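Local coordinates for protein cadherin-related family member 2 (Homo sapiens, PDB 5CZR) that forms calcium-dependent heterophilic adhesion complexes with CDHR5 on adjacent microvilli, thereby controlling microvillar packing at the apical surface of epithelial cells, at residues F27-E32 with F51-K56. Residues are numbered along the deposited sequence; the frame is centred on the assembly and turned at random.
Sequences FWLVAE and FAVTPK
Phe-27 and Leu-29 meet Phe-51 and Val-53 without a hydrogen bond between them, because a strand lies between: Phe-27 bonds through its backbone to Val-60 and Leu-29 to Gly-58 on one side of it, and Ala-52 to Lys-61 on the other. This is one sheet of the Greek-key beta sandwich of the first cadherin domain, in which strands 25-32 and 51-53 flank strand 59-62, both antiparallel to it. The closest CA atoms, those of Leu-29 and Val-53, are accordingly 8.4 Å apart, and side chains make the contact over the middle strand, on the side that faces the other sheet. The aromatic pair is T-shaped: the ring centroids of Phe-27 and Phe-51 are 5.7 Å apart and the planes stand at 85°. With CG between the backbone N and the carbonyl carbon (chi1 59°), the Phe-27 ring swings toward 51-53 and presents its edge. Its CE1 lies 4.0 Å from CE1 of Phe-51, above that ring's face but offset toward the rim. Val-60 touches both rings, while Met-43 and Phe-74 of the facing sheet pack on Phe-51. Leu-29 and Val-53 cross at about a right angle, both touched by Tyr-41; CD1 of Leu-29 lies 4.1 Å from both CG1 and CG2 of Val-53.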
ATOM      1  N   PHE A  27     -20.465  -9.904   2.514  1.00 27.57           N
ATOM      2  CA  PHE A  27     -21.103 -10.742   1.489  1.00 28.29           C
ATOM      3  C   PHE A  27     -22.277 -11.503   2.131  1.00 27.96           C
ATOM      4  O   PHE A  27     -22.526 -11.373   3.345  1.00 27.66           O
ATOM      5  CB  PHE A  27     -20.111 -11.756   0.877  1.00 28.76           C
ATOM      6  CG  PHE A  27     -19.499 -12.701   1.894  1.00 28.06           C
ATOM      7  CD1 PHE A  27     -18.510 -12.245   2.768  1.00 28.22           C
ATOM      8  CD2 PHE A  27     -19.924 -13.994   1.999  1.00 27.88           C
ATOM      9  CE1 PHE A  27     -17.926 -13.100   3.694  1.00 29.03           C
ATOM     10  CE2 PHE A  27     -19.360 -14.842   2.934  1.00 29.17           C
ATOM     11  CZ  PHE A  27     -18.338 -14.406   3.767  1.00 28.89           C
ATOM     12  N   TRP A  28     -23.005 -12.228   1.291  1.00 27.53           N
ATOM     13  CA  TRP A  28     -24.148 -13.021   1.692  1.00 28.64           C
ATOM     14  C   TRP A  28     -23.780 -14.495   1.591  1.00 30.79           C
ATOM     15  O   TRP A  28     -23.282 -14.948   0.542  1.00 32.31           O
ATOM     16  CB  TRP A  28     -25.344 -12.723   0.780  1.00 28.66           C
ATOM     17  CG  TRP A  28     -25.967 -11.390   1.045  1.00 29.78           C
ATOM     18  CD1 TRP A  28     -25.573 -10.194   0.524  1.00 30.82           C
ATOM     19  CD2 TRP A  28     -27.064 -11.107   1.930  1.00 29.37           C
ATOM     20  NE1 TRP A  28     -26.376  -9.180   1.010  1.00 31.59           N
ATOM     21  CE2 TRP A  28     -27.303  -9.714   1.870  1.00 30.78           C
ATOM     22  CE3 TRP A  28     -27.895 -11.902   2.727  1.00 30.29           C
ATOM     23  CZ2 TRP A  28     -28.321  -9.081   2.616  1.00 31.38           C
ATOM     24  CZ3 TRP A  28     -28.928 -11.277   3.485  1.00 30.79           C
ATOM     25  CH2 TRP A  28     -29.123  -9.882   3.416  1.00 32.43           C
ATOM     26  N   LEU A  29     -23.986 -15.238   2.675  1.00 31.01           N
ATOM     27  CA  LEU A  29     -23.971 -16.693   2.595  1.00 32.35           C
ATOM     28  C   LEU A  29     -25.304 -17.160   2.034  1.00 34.08           C
ATOM     29  O   LEU A  29     -26.356 -16.726   2.498  1.00 33.23           O
ATOM     30  CB  LEU A  29     -23.730 -17.323   3.967  1.00 31.39           C
ATOM     31  CG  LEU A  29     -22.322 -17.185   4.540  1.00 30.90           C
ATOM     32  CD1 LEU A  29     -22.304 -17.559   6.012  1.00 29.86           C
ATOM     33  CD2 LEU A  29     -21.355 -18.059   3.750  1.00 31.64           C
ATOM     34  N   VAL A  30     -25.247 -18.011   1.009  1.00 36.35           N
ATOM     35  CA  VAL A  30     -26.441 -18.451   0.306  1.00 39.67           C
ATOM     36  C   VAL A  30     -26.360 -19.956   0.049  1.00 38.34           C
ATOM     37  O   VAL A  30     -25.350 -20.481  -0.399  1.00 39.49           O
ATOM     38  CB  VAL A  30     -26.664 -17.722  -1.056  1.00 41.99           C
ATOM     39  CG1 VAL A  30     -28.119 -17.857  -1.486  1.00 44.08           C
ATOM     40  CG2 VAL A  30     -26.309 -16.252  -1.023  1.00 43.61           C
ATOM     41  N   ALA A  31     -27.451 -20.624   0.361  1.00 38.38           N
ATOM     42  CA  ALA A  31     -27.590 -22.045   0.157  1.00 40.20           C
ATOM     43  C   ALA A  31     -29.030 -22.287  -0.277  1.00 41.73           C
ATOM     44  O   ALA A  31     -29.847 -21.378  -0.235  1.00 40.26           O
ATOM     45  CB  ALA A  31     -27.291 -22.785   1.445  1.00 38.82           C
ATOM     46  N   GLU A  32     -29.320 -23.512  -0.702  1.00 46.91           N
ATOM     47  CA  GLU A  32     -30.663 -23.926  -1.112  1.00 47.48           C
ATOM     48  C   GLU A  32     -30.973 -25.261  -0.480  1.00 45.92           C
ATOM     49  O   GLU A  32     -30.068 -26.023  -0.068  1.00 42.49           O
ATOM     50  CB  GLU A  32     -30.760 -24.037  -2.625  1.00 53.66           C
ATOM     51  CG  GLU A  32     -29.945 -25.192  -3.217  1.00 62.30           C
ATOM     52  CD  GLU A  32     -29.729 -25.097  -4.737  1.00 74.27           C
ATOM     53  OE1 GLU A  32     -29.757 -23.964  -5.305  1.00 80.70           O
ATOM     54  OE2 GLU A  32     -29.494 -26.163  -5.370  1.00 78.13           O
ATOM     55  N   PHE A  51     -15.556 -11.998  11.062  1.00 25.04           N
ATOM     56  CA  PHE A  51     -16.898 -11.768  10.567  1.00 24.71           C
ATOM     57  C   PHE A  51     -17.971 -12.001  11.642  1.00 25.70           C
ATOM     58  O   PHE A  51     -17.718 -12.602  12.691  1.00 24.93           O
ATOM     59  CB  PHE A  51     -17.185 -12.709   9.404  1.00 24.02           C
ATOM     60  CG  PHE A  51     -16.252 -12.555   8.238  1.00 24.12           C
ATOM     61  CD1 PHE A  51     -16.358 -11.429   7.381  1.00 22.78           C
ATOM     62  CD2 PHE A  51     -15.288 -13.540   7.949  1.00 22.48           C
ATOM     63  CE1 PHE A  51     -15.512 -11.286   6.294  1.00 22.44           C
ATOM     64  CE2 PHE A  51     -14.404 -13.357   6.892  1.00 23.53           C
ATOM     65  CZ  PHE A  51     -14.514 -12.239   6.054  1.00 22.87           C
ATOM     66  N   ALA A  52     -19.177 -11.521  11.353  1.00 25.52           N
ATOM     67  CA  ALA A  52     -20.348 -11.779  12.167  1.00 25.11           C
ATOM     68  C   ALA A  52     -21.459 -12.108  11.221  1.00 25.88           C
ATOM     69  O   ALA A  52     -21.814 -11.295  10.366  1.00 24.00           O
ATOM     70  CB  ALA A  52     -20.716 -10.577  13.019  1.00 25.63           C
ATOM     71  N   VAL A  53     -21.975 -13.339  11.340  1.00 27.03           N
ATOM     72  CA  VAL A  53     -23.041 -13.833  10.446  1.00 28.20           C
ATOM     73  C   VAL A  53     -24.386 -13.535  11.127  1.00 28.51           C
ATOM     74  O   VAL A  53     -24.540 -13.808  12.310  1.00 28.94           O
ATOM     75  CB  VAL A  53     -22.897 -15.362  10.217  1.00 27.63           C
ATOM     76  CG1 VAL A  53     -24.008 -15.851   9.346  1.00 27.50           C
ATOM     77  CG2 VAL A  53     -21.530 -15.709   9.579  1.00 27.96           C
ATOM     78  N   THR A  54     -25.335 -12.994  10.374  1.00 27.62           N
ATOM     79  CA  THR A  54     -26.723 -12.904  10.803  1.00 26.70           C
ATOM     80  C   THR A  54     -27.380 -14.250  10.510  1.00 26.69           C
ATOM     81  O   THR A  54     -27.585 -14.590   9.356  1.00 28.41           O
ATOM     82  CB  THR A  54     -27.467 -11.771  10.042  1.00 27.21           C
ATOM     83  OG1 THR A  54     -26.788 -10.544  10.280  1.00 27.05           O
ATOM     84  CG2 THR A  54     -28.920 -11.623  10.535  1.00 25.71           C
ATOM     85  N   PRO A  55     -27.658 -15.064  11.545  1.00 27.81           N
ATOM     86  CA  PRO A  55     -27.952 -16.484  11.257  1.00 26.94           C
ATOM     87  C   PRO A  55     -29.208 -16.726  10.439  1.00 27.49           C
ATOM     88  O   PRO A  55     -29.230 -17.631   9.623  1.00 26.34           O
ATOM     89  CB  PRO A  55     -28.096 -17.112  12.649  1.00 26.48           C
ATOM     90  CG  PRO A  55     -27.277 -16.254  13.523  1.00 26.63           C
ATOM     91  CD  PRO A  55     -27.493 -14.847  13.000  1.00 27.41           C
ATOM     92  N   LYS A  56     -30.225 -15.883  10.610  1.00 29.79           N
ATOM     93  CA  LYS A  56     -31.470 -16.070   9.887  1.00 30.38           C
ATOM     94  C   LYS A  56     -31.310 -15.754   8.407  1.00 28.37           C
ATOM     95  O   LYS A  56     -31.946 -16.379   7.600  1.00 27.70           O
ATOM     96  CB  LYS A  56     -32.527 -15.202  10.523  1.00 35.08           C
ATOM     97  CG  LYS A  56     -33.922 -15.271   9.932  1.00 39.32           C
ATOM     98  CD  LYS A  56     -34.767 -14.117  10.497  1.00 43.87           C
ATOM     99  CE  LYS A  56     -35.768 -13.536   9.512  1.00 47.55           C
ATOM    100  NZ  LYS A  56     -36.931 -14.425   9.373  1.00 48.96           N
TER